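Beta-phenylalanine aminotransferase (Variovorax paradoxus, PDB 4AO9) catalyses the pyridoxal-5'-phosphate-dependent transfer of the amino group of beta-phenylalanine, as a class-III aminotransferase. Local coordinates at residues M263-A268 against G286-G291. Residues are numbered along the deposited sequence; the frame is centred on the assembly and turned at random.
Sequences MTSRLA and GKYIGG. With PLP (pyridoxal-5'-phosphate), chain C.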
ATOM      1  N   MET A 263     -11.552  -6.439   8.073  1.00  9.90           N
ATOM      2  CA  MET A 263     -11.702  -7.789   8.616  1.00 11.51           C
ATOM      3  C   MET A 263     -13.167  -8.254   8.607  1.00 11.59           C
ATOM      4  O   MET A 263     -13.476  -9.372   8.188  1.00 12.12           O
ATOM      5  CB  MET A 263     -11.128  -7.838  10.027  1.00 13.26           C
ATOM      6  CG  MET A 263     -10.737  -9.204  10.466  1.00 17.12           C
ATOM      7  SD  MET A 263      -9.750  -9.063  11.959  1.00 21.48           S
ATOM      8  CE  MET A 263      -8.084  -8.867  11.347  1.00 23.02           C
ATOM      9  N   THR A 264     -14.087  -7.405   9.052  1.00 10.33           N
ATOM     10  CA  THR A 264     -15.463  -7.867   9.294  1.00 10.70           C
ATOM     11  C   THR A 264     -16.287  -8.167   8.037  1.00 10.89           C
ATOM     12  O   THR A 264     -17.375  -8.764   8.125  1.00 11.41           O
ATOM     13  CB  THR A 264     -16.262  -6.910  10.210  1.00 10.67           C
ATOM     14  OG1 THR A 264     -16.414  -5.642   9.575  1.00 10.30           O
ATOM     15  CG2 THR A 264     -15.563  -6.715  11.558  1.00 10.31           C
ATOM     16  N   SER A 265     -15.800  -7.773   6.857  1.00 10.45           N
ATOM     17  CA  SER A 265     -16.573  -8.046   5.639  1.00 10.57           C
ATOM     18  C   SER A 265     -16.718  -9.537   5.383  1.00 10.91           C
ATOM     19  O   SER A 265     -17.651  -9.950   4.717  1.00 10.12           O
ATOM     20  CB  SER A 265     -15.959  -7.372   4.420  1.00 10.36           C
ATOM     21  OG  SER A 265     -14.787  -8.063   4.043  1.00  9.96           O
ATOM     22  N   ARG A 266     -15.798 -10.335   5.917  1.00 11.88           N
ATOM     23  CA  ARG A 266     -15.880 -11.795   5.726  1.00 13.38           C
ATOM     24  C   ARG A 266     -16.838 -12.523   6.653  1.00 14.05           C
ATOM     25  O   ARG A 266     -17.055 -13.730   6.477  1.00 15.34           O
ATOM     26  CB  ARG A 266     -14.506 -12.483   5.797  1.00 14.09           C
ATOM     27  CG  ARG A 266     -13.599 -12.083   6.942  1.00 17.68           C
ATOM     28  CD  ARG A 266     -12.265 -12.832   6.840  1.00 19.80           C
ATOM     29  NE  ARG A 266     -12.474 -14.131   7.432  1.00 15.01           N
ATOM     30  CZ  ARG A 266     -11.645 -15.172   7.442  1.00 13.27           C
ATOM     31  NH1 ARG A 266     -10.439 -15.154   6.866  1.00 14.34           N
ATOM     32  NH2 ARG A 266     -12.058 -16.264   8.054  1.00 13.37           N
ATOM     33  N   LEU A 267     -17.412 -11.808   7.620  1.00 14.15           N
ATOM     34  CA  LEU A 267     -18.105 -12.461   8.734  1.00 14.54           C
ATOM     35  C   LEU A 267     -19.533 -12.906   8.462  1.00 15.69           C
ATOM     36  O   LEU A 267     -20.150 -13.571   9.297  1.00 17.02           O
ATOM     37  CB  LEU A 267     -18.071 -11.569   9.975  1.00 13.96           C
ATOM     38  CG  LEU A 267     -16.715 -11.432  10.640  1.00 13.83           C
ATOM     39  CD1 LEU A 267     -16.815 -10.390  11.752  1.00 12.40           C
ATOM     40  CD2 LEU A 267     -16.223 -12.794  11.167  1.00 14.13           C
ATOM     41  N   ALA A 268     -20.072 -12.514   7.316  1.00 15.37           N
ATOM     42  CA  ALA A 268     -21.420 -12.884   6.921  1.00 15.88           C
ATOM     43  C   ALA A 268     -21.448 -12.782   5.407  1.00 15.72           C
ATOM     44  O   ALA A 268     -20.532 -12.190   4.827  1.00 15.33           O
ATOM     45  CB  ALA A 268     -22.447 -11.947   7.562  1.00 15.80           C
ATOM     46  N   GLY A 286     -10.405  -4.850   2.637  1.00  7.06           N
ATOM     47  CA  GLY A 286      -9.033  -5.255   2.402  1.00  8.41           C
ATOM     48  C   GLY A 286      -8.855  -6.737   2.598  1.00  8.99           C
ATOM     49  O   GLY A 286      -9.795  -7.532   2.449  1.00  8.96           O
ATOM     50  N   LYS A 287      -7.620  -7.092   2.936  1.00  9.79           N
ATOM     51  CA  LYS A 287      -7.211  -8.488   3.211  1.00 11.17           C
ATOM     52  C   LYS A 287      -7.705  -9.451   2.083  1.00 12.02           C
ATOM     53  O   LYS A 287      -7.243  -9.338   0.945  1.00 14.20           O
ATOM     54  CB  LYS A 287      -7.524  -8.856   4.672  1.00 11.66           C
ATOM     55  CG  LYS A 287      -6.479  -8.084   5.534  1.00 13.27           C
ATOM     56  CD  LYS A 287      -6.383  -8.629   6.950  1.00 14.89           C
ATOM     57  CE  LYS A 287      -5.371  -7.893   7.842  1.00 14.63           C
ATOM     58  NZ  LYS A 287      -6.062  -6.878   8.671  1.00 15.76           N
ATOM     59  N   TYR A 288      -8.631 -10.356   2.369  1.00 11.48           N
ATOM     60  CA  TYR A 288      -8.953 -11.437   1.419  1.00 11.84           C
ATOM     61  C   TYR A 288      -9.619 -11.017   0.104  1.00 12.07           C
ATOM     62  O   TYR A 288      -9.672 -11.800  -0.845  1.00 12.39           O
ATOM     63  CB  TYR A 288      -9.863 -12.467   2.102  1.00 11.40           C
ATOM     64  CG  TYR A 288     -11.276 -11.933   2.249  1.00 12.32           C
ATOM     65  CD1 TYR A 288     -11.603 -11.066   3.293  1.00 14.01           C
ATOM     66  CD2 TYR A 288     -12.270 -12.247   1.314  1.00 12.70           C
ATOM     67  CE1 TYR A 288     -12.874 -10.540   3.411  1.00 13.84           C
ATOM     68  CE2 TYR A 288     -13.561 -11.729   1.433  1.00 12.39           C
ATOM     69  CZ  TYR A 288     -13.847 -10.880   2.491  1.00 13.12           C
ATOM     70  OH  TYR A 288     -15.105 -10.345   2.592  1.00 12.94           O
ATOM     71  N   ILE A 289     -10.165  -9.806   0.052  1.00 12.25           N
ATOM     72  CA  ILE A 289     -10.908  -9.374  -1.129  1.00 13.00           C
ATOM     73  C   ILE A 289     -10.035  -9.346  -2.394  1.00 13.24           C
ATOM     74  O   ILE A 289     -10.544  -9.526  -3.497  1.00 14.55           O
ATOM     75  CB  ILE A 289     -11.655  -8.027  -0.874  1.00 12.89           C
ATOM     76  CG1 ILE A 289     -12.689  -8.167   0.258  1.00 15.36           C
ATOM     77  CG2 ILE A 289     -12.327  -7.521  -2.141  1.00 12.63           C
ATOM     78  CD1 ILE A 289     -14.053  -8.702  -0.173  1.00 18.90           C
ATOM     79  N   GLY A 290      -8.718  -9.161  -2.232  1.00 12.57           N
ATOM     80  CA  GLY A 290      -7.790  -9.212  -3.355  1.00 12.57           C
ATOM     81  C   GLY A 290      -7.267 -10.591  -3.717  1.00 12.59           C
ATOM     82  O   GLY A 290      -6.261 -10.701  -4.408  1.00 11.84           O
ATOM     83  N   GLY A 291      -7.942 -11.634  -3.243  1.00 12.97           N
ATOM     84  CA  GLY A 291      -7.586 -13.014  -3.589  1.00 13.60           C
ATOM     85  C   GLY A 291      -6.279 -13.500  -3.001  1.00 13.98           C
ATOM     86  O   GLY A 291      -5.726 -14.511  -3.450  1.00 14.78           O
TER
HETATM   87  N1  PLP C1267      -8.210  -2.332   9.394  1.00  8.34           N
HETATM   88  C2  PLP C1267      -8.448  -3.536   9.912  1.00  8.62           C
HETATM   89  C2A PLP C1267      -9.718  -3.697  10.750  1.00 10.22           C
HETATM   90  C3  PLP C1267      -7.568  -4.595   9.672  1.00 10.24           C
HETATM   91  O3  PLP C1267      -7.829  -5.709  10.165  1.00 13.15           O
HETATM   92  C4  PLP C1267      -6.413  -4.426   8.892  1.00 10.83           C
HETATM   93  C4A PLP C1267      -5.422  -5.565   8.578  1.00 14.84           C
HETATM   94  C5  PLP C1267      -6.194  -3.120   8.398  1.00  8.01           C
HETATM   95  C6  PLP C1267      -7.111  -2.104   8.669  1.00  8.33           C
HETATM   96  C5A PLP C1267      -4.954  -2.785   7.548  1.00  9.58           C
HETATM   97  O4P PLP C1267      -4.856  -3.397   6.331  1.00  8.23           O
HETATM   98  P   PLP C1267      -3.386  -3.517   5.683  1.00  9.08           P
HETATM   99  O1P PLP C1267      -2.535  -4.446   6.631  1.00  9.42           O
HETATM  100  O2P PLP C1267      -2.739  -2.089   5.617  1.00  9.24           O
HETATM  101  O3P PLP C1267      -3.602  -4.057   4.309  1.00  9.12           O
HETATM  102  O   HOH W   1     -12.333  -6.940   3.623  1.00  7.12           O
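Ser265 OG is gripped by two partners: it shares a 2.7 Å hydrogen bond with Tyr288 OH and another of the same length with a water. That water in turn accepts the backbone N-H of Gly286 at 3.0 Å, so one serine hydroxyl ties the 263-268 loop to the 286-291 segment both directly and through solvent. With OG set between the backbone N and the carbonyl carbon (chi1 74°), the hydroxyl meets the phenol at the ring edge, near its plane. Arg266 approaches the same ring obliquely through its aliphatic part, CB lying 3.5 Å from Tyr288 CE1, while its guanidinium, turned 83° to the ring plane, runs on to Leu423 O, Ser376 OG and Thr97 O. Ile289 CG1 lies over one face of the phenol, towards its rim, and Phe339 packs against the ring edge-to-face. A phenylalanine in place of Tyr288 would probably leave Ser265 OG without its direct bond across the contact, with the water as its remaining partner among those described. Nearer the cofactor, Met263 CE comes to 3.4 Å from PLP O3. Lys287 NZ is covalently bound to PLP C4A and makes a weak 2.6 Å hydrogen bond to the same O3. The lysine-cofactor link is consistent with the internal aldimine of fold-type I, class-III aminotransferases, and here Met263 lines the same pocket.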